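PDB 4TRT: DNA polymerase III subunit beta from Deinococcus radiodurans, which probably encircles DNA as a ring-shaped head-to-tail homodimer, tethering DNA polymerases and other proteins to it and so giving them processivity. Local coordinates for residues A[272-284]-A[304-318]. Numbering follows the deposited sequence.
Sequences ANNRVEFLVSEGT and QGGTEQAMSLAFNAR
Phe315 turns the edge of its ring onto the face of Phe278 in a T-shaped stack, centroids 5.0 Å apart and planes at 78°. Phe315 CD2 lies 3.6 Å from Phe278 CD1. Both rings swing to the side of their own backbone N (chi1 -86° for Phe278, -66° for Phe315), on the buried face shared with Val276, Val280, Met311 and Leu313. Val276 CG1 sits in the plane of the Phe278 ring at its edge and also reaches Ala317 CB at 3.7 Å. On the other face, Ala314 CB lies against the flat guanidinium of the extended Arg275, while Glu277 is salt-bridged to Arg286. Six backbone bonds in three hydrogen-bonded pairs, Val276 with Phe315, Phe278 with Leu313 and Val280 with Met311, fix the antiparallel register.

At one end Asn274 ND2 donates to Asn316 OD1 (3.1 Å), from above the plane of that carbonyl; the same oxygen N-caps the helix starting at Ala317 through a weak bond from Arg318 N. Ala317 N in turn bonds Asn274 O. At the other end Gln304 OE1 crosses to Gly283 N (2.8 Å) of the type I' turn, which approaches from above the carbonyl plane. Its NE2 turns back to Gln309 O (3.0 Å), so one amide ties turn to loop. With an alanine here, Gly283 N and Gln309 O would probably both lose their side-chain partner, and Val280 CG1 one neighbour. Phe335 and Leu248 back the buried face. Strands 275-281 and 310-316 are neighbours in a four-stranded antiparallel sheet, and 310-316 runs into helix 317-324, the sheet-plus-helix build of a DNA polymerase III beta subunit domain.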
loop_
_atom_site.group_PDB
_atom_site.type_symbol
_atom_site.label_atom_id
_atom_site.label_comp_id
_atom_site.label_asym_id
_atom_site.label_seq_id
_atom_site.Cartn_x
_atom_site.Cartn_y
_atom_site.Cartn_z
ATOM N N ALA A 272 -3.898 27.374 4.304
ATOM C CA ALA A 272 -4.632 28.352 5.090
ATOM C C ALA A 272 -5.403 27.548 6.145
ATOM O O ALA A 272 -6.611 27.748 6.333
ATOM C CB ALA A 272 -5.584 29.144 4.216
ATOM N N ASN A 273 -4.701 26.618 6.804
ATOM C CA ASN A 273 -5.305 25.727 7.802
ATOM C C ASN A 273 -6.455 24.874 7.257
ATOM O O ASN A 273 -7.429 24.610 7.968
ATOM C CB ASN A 273 -5.759 26.550 9.013
ATOM C CG ASN A 273 -4.630 27.406 9.574
ATOM O OD1 ASN A 273 -3.470 26.984 9.584
ATOM N ND2 ASN A 273 -4.954 28.624 9.999
ATOM N N ASN A 274 -6.326 24.438 6.003
ATOM C CA ASN A 274 -7.342 23.636 5.328
ATOM C C ASN A 274 -8.743 24.217 5.521
ATOM O O ASN A 274 -9.674 23.500 5.838
ATOM C CB ASN A 274 -7.326 22.200 5.857
ATOM C CG ASN A 274 -5.935 21.598 5.878
ATOM O OD1 ASN A 274 -5.309 21.441 4.841
ATOM N ND2 ASN A 274 -5.447 21.256 7.071
ATOM N N ARG A 275 -8.883 25.520 5.312
ATOM C CA ARG A 275 -10.120 26.226 5.643
ATOM C C ARG A 275 -11.381 25.689 4.927
ATOM O O ARG A 275 -11.441 25.643 3.695
ATOM C CB ARG A 275 -9.943 27.712 5.359
ATOM C CG ARG A 275 -11.104 28.577 5.798
ATOM C CD ARG A 275 -10.885 30.006 5.358
ATOM N NE ARG A 275 -12.048 30.819 5.689
ATOM C CZ ARG A 275 -12.250 31.418 6.859
ATOM N NH1 ARG A 275 -11.358 31.322 7.845
ATOM N NH2 ARG A 275 -13.351 32.134 7.041
ATOM N N VAL A 276 -12.388 25.303 5.715
ATOM C CA VAL A 276 -13.707 24.964 5.197
ATOM C C VAL A 276 -14.808 25.733 5.939
ATOM O O VAL A 276 -14.844 25.748 7.180
ATOM C CB VAL A 276 -13.979 23.449 5.290
ATOM C CG1 VAL A 276 -13.872 22.964 6.734
ATOM C CG2 VAL A 276 -15.353 23.111 4.710
ATOM N N GLU A 277 -15.692 26.371 5.177
ATOM C CA GLU A 277 -16.801 27.123 5.738
ATOM C C GLU A 277 -18.010 26.205 5.913
ATOM O O GLU A 277 -18.319 25.384 5.047
ATOM C CB GLU A 277 -17.140 28.333 4.858
ATOM C CG GLU A 277 -18.447 29.055 5.174
ATOM C CD GLU A 277 -18.828 30.052 4.078
ATOM O OE1 GLU A 277 -17.934 30.811 3.608
ATOM O OE2 GLU A 277 -20.008 30.074 3.666
ATOM N N PHE A 278 -18.648 26.323 7.070
ATOM C CA PHE A 278 -19.895 25.630 7.367
ATOM C C PHE A 278 -20.960 26.711 7.391
ATOM O O PHE A 278 -20.842 27.648 8.181
ATOM C CB PHE A 278 -19.850 25.032 8.762
ATOM C CG PHE A 278 -19.227 23.679 8.847
ATOM C CD1 PHE A 278 -17.981 23.433 8.320
ATOM C CD2 PHE A 278 -19.867 22.670 9.537
ATOM C CE1 PHE A 278 -17.398 22.189 8.430
ATOM C CE2 PHE A 278 -19.292 21.422 9.648
ATOM C CZ PHE A 278 -18.049 21.186 9.096
ATOM N N LEU A 279 -21.967 26.613 6.534
ATOM C CA LEU A 279 -23.087 27.549 6.574
ATOM C C LEU A 279 -24.371 26.764 6.806
ATOM O O LEU A 279 -24.796 25.989 5.960
ATOM C CB LEU A 279 -23.188 28.361 5.281
ATOM C CG LEU A 279 -24.378 29.324 5.141
ATOM C CD1 LEU A 279 -24.302 30.413 6.199
ATOM C CD2 LEU A 279 -24.402 29.922 3.739
ATOM N N VAL A 280 -24.976 26.967 7.966
ATOM C CA VAL A 280 -26.261 26.342 8.300
ATOM C C VAL A 280 -27.363 27.354 8.005
ATOM O O VAL A 280 -27.331 28.478 8.506
ATOM C CB VAL A 280 -26.320 25.899 9.784
ATOM C CG1 VAL A 280 -27.637 25.169 10.087
ATOM C CG2 VAL A 280 -25.110 25.035 10.146
ATOM N N SER A 281 -28.337 26.952 7.196
ATOM C CA SER A 281 -29.468 27.787 6.874
ATOM C C SER A 281 -30.599 26.979 6.250
ATOM O O SER A 281 -30.344 26.119 5.406
ATOM C CB SER A 281 -29.040 28.870 5.886
ATOM O OG SER A 281 -30.041 29.845 5.861
ATOM N N GLU A 282 -31.835 27.263 6.660
ATOM C CA GLU A 282 -33.047 26.718 6.027
ATOM C C GLU A 282 -33.012 25.205 5.856
ATOM O O GLU A 282 -33.295 24.690 4.788
ATOM C CB GLU A 282 -33.293 27.411 4.680
ATOM C CG GLU A 282 -33.550 28.897 4.824
ATOM C CD GLU A 282 -33.876 29.570 3.510
ATOM O OE1 GLU A 282 -33.100 29.407 2.548
ATOM O OE2 GLU A 282 -34.897 30.278 3.442
ATOM N N GLY A 283 -32.667 24.501 6.931
ATOM C CA GLY A 283 -32.605 23.048 6.927
ATOM C C GLY A 283 -31.540 22.477 6.013
ATOM O O GLY A 283 -31.665 21.339 5.558
ATOM N N THR A 284 -30.490 23.251 5.746
ATOM C CA THR A 284 -29.349 22.762 4.978
ATOM C C THR A 284 -28.022 23.146 5.627
ATOM O O THR A 284 -27.931 24.142 6.339
ATOM C CB THR A 284 -29.348 23.280 3.510
ATOM O OG1 THR A 284 -29.069 24.683 3.481
ATOM C CG2 THR A 284 -30.679 22.964 2.790
ATOM N N GLN A 304 -32.288 20.994 11.870
ATOM C CA GLN A 304 -31.658 22.005 12.687
ATOM C C GLN A 304 -32.644 22.479 13.737
ATOM O O GLN A 304 -33.845 22.460 13.502
ATOM C CB GLN A 304 -31.116 23.157 11.837
ATOM C CG GLN A 304 -32.161 23.953 11.108
ATOM C CD GLN A 304 -31.559 25.163 10.438
ATOM O OE1 GLN A 304 -31.253 25.117 9.258
ATOM N NE2 GLN A 304 -31.353 26.238 11.199
ATOM N N GLY A 305 -32.137 22.836 14.911
ATOM C CA GLY A 305 -32.945 23.460 15.934
ATOM C C GLY A 305 -32.128 24.400 16.781
ATOM O O GLY A 305 -30.906 24.388 16.720
ATOM N N GLY A 306 -32.810 25.219 17.580
ATOM C CA GLY A 306 -32.124 26.092 18.542
ATOM C C GLY A 306 -32.538 27.545 18.428
ATOM O O GLY A 306 -33.499 27.871 17.746
ATOM N N THR A 307 -31.823 28.424 19.121
ATOM C CA THR A 307 -32.232 29.832 19.181
ATOM C C THR A 307 -31.696 30.669 18.007
ATOM O O THR A 307 -32.209 31.747 17.748
ATOM C CB THR A 307 -31.888 30.465 20.543
ATOM O OG1 THR A 307 -30.496 30.299 20.822
ATOM C CG2 THR A 307 -32.721 29.812 21.659
ATOM N N GLU A 308 -30.693 30.168 17.283
ATOM C CA GLU A 308 -30.278 30.780 16.009
ATOM C C GLU A 308 -30.774 29.908 14.852
ATOM O O GLU A 308 -30.730 28.669 14.936
ATOM C CB GLU A 308 -28.752 30.886 15.929
ATOM C CG GLU A 308 -28.106 31.758 16.984
ATOM C CD GLU A 308 -28.492 33.218 16.871
ATOM O OE1 GLU A 308 -28.712 33.712 15.744
ATOM O OE2 GLU A 308 -28.596 33.877 17.925
ATOM N N GLN A 309 -31.262 30.541 13.786
ATOM C CA GLN A 309 -31.721 29.823 12.591
ATOM C C GLN A 309 -30.677 29.796 11.473
ATOM O O GLN A 309 -30.868 29.103 10.478
ATOM C CB GLN A 309 -33.008 30.431 12.047
ATOM C CG GLN A 309 -34.217 30.226 12.946
ATOM C CD GLN A 309 -34.231 31.163 14.125
ATOM O OE1 GLN A 309 -34.078 32.367 13.969
ATOM N NE2 GLN A 309 -34.415 30.609 15.324
ATOM N N ALA A 310 -29.584 30.543 11.635
ATOM C CA ALA A 310 -28.515 30.532 10.636
ATOM C C ALA A 310 -27.180 30.809 11.296
ATOM O O ALA A 310 -27.108 31.537 12.279
ATOM C CB ALA A 310 -28.786 31.540 9.527
ATOM N N MET A 311 -26.129 30.195 10.772
ATOM C CA MET A 311 -24.793 30.406 11.300
ATOM C C MET A 311 -23.745 30.074 10.251
ATOM O O MET A 311 -23.896 29.118 9.480
ATOM C CB MET A 311 -24.555 29.558 12.563
ATOM C CG MET A 311 -23.410 30.061 13.415
ATOM S SD MET A 311 -23.203 29.163 14.978
ATOM C CE MET A 311 -24.521 29.838 15.991
ATOM N N SER A 312 -22.688 30.878 10.246
ATOM C CA SER A 312 -21.547 30.680 9.380
ATOM C C SER A 312 -20.282 30.526 10.213
ATOM O O SER A 312 -19.952 31.400 11.028
ATOM C CB SER A 312 -21.384 31.864 8.433
ATOM O OG SER A 312 -20.377 31.550 7.488
ATOM N N LEU A 313 -19.590 29.410 10.018
ATOM C CA LEU A 313 -18.386 29.094 10.776
ATOM C C LEU A 313 -17.278 28.641 9.830
ATOM O O LEU A 313 -17.553 28.237 8.695
ATOM C CB LEU A 313 -18.662 27.984 11.798
ATOM C CG LEU A 313 -19.896 28.097 12.695
ATOM C CD1 LEU A 313 -21.045 27.266 12.133
ATOM C CD2 LEU A 313 -19.574 27.693 14.128
ATOM N N ALA A 314 -16.036 28.738 10.296
ATOM C CA ALA A 314 -14.864 28.282 9.551
ATOM C C ALA A 314 -14.067 27.327 10.418
ATOM O O ALA A 314 -13.759 27.647 11.576
ATOM C CB ALA A 314 -13.988 29.474 9.162
ATOM N N PHE A 315 -13.718 26.176 9.848
ATOM C CA PHE A 315 -12.963 25.123 10.525
ATOM C C PHE A 315 -11.788 24.612 9.673
ATOM O O PHE A 315 -11.834 24.643 8.446
ATOM C CB PHE A 315 -13.867 23.906 10.808
ATOM C CG PHE A 315 -14.973 24.162 11.805
ATOM C CD1 PHE A 315 -14.696 24.312 13.151
ATOM C CD2 PHE A 315 -16.291 24.239 11.396
ATOM C CE1 PHE A 315 -15.717 24.543 14.071
ATOM C CE2 PHE A 315 -17.317 24.477 12.307
ATOM C CZ PHE A 315 -17.033 24.621 13.647
ATOM N N ASN A 316 -10.770 24.088 10.349
ATOM C CA ASN A 316 -9.730 23.262 9.719
ATOM C C ASN A 316 -10.378 21.939 9.290
ATOM O O ASN A 316 -10.724 21.106 10.150
ATOM C CB ASN A 316 -8.595 23.035 10.741
ATOM C CG ASN A 316 -7.411 22.262 10.186
ATOM O OD1 ASN A 316 -7.538 21.375 9.333
ATOM N ND2 ASN A 316 -6.241 22.588 10.695
ATOM N N ALA A 317 -10.537 21.742 7.974
ATOM C CA ALA A 317 -11.177 20.515 7.449
ATOM C C ALA A 317 -10.517 19.211 7.928
ATOM O O ALA A 317 -11.205 18.208 8.149
ATOM C CB ALA A 317 -11.229 20.533 5.918
ATOM N N ARG A 318 -9.206 19.206 8.072
ATOM C CA ARG A 318 -8.513 18.014 8.552
ATOM C C ARG A 318 -8.925 17.698 9.993
ATOM O O ARG A 318 -9.154 16.538 10.344
ATOM C CB ARG A 318 -6.978 18.162 8.472
ATOM C CG ARG A 318 -6.251 16.943 9.059
ATOM C CD ARG A 318 -4.750 16.965 8.806
ATOM N NE ARG A 318 -4.396 17.012 7.382
ATOM C CZ ARG A 318 -4.403 15.971 6.544
ATOM N NH1 ARG A 318 -4.772 14.759 6.955
ATOM N NH2 ARG A 318 -4.050 16.146 5.270
#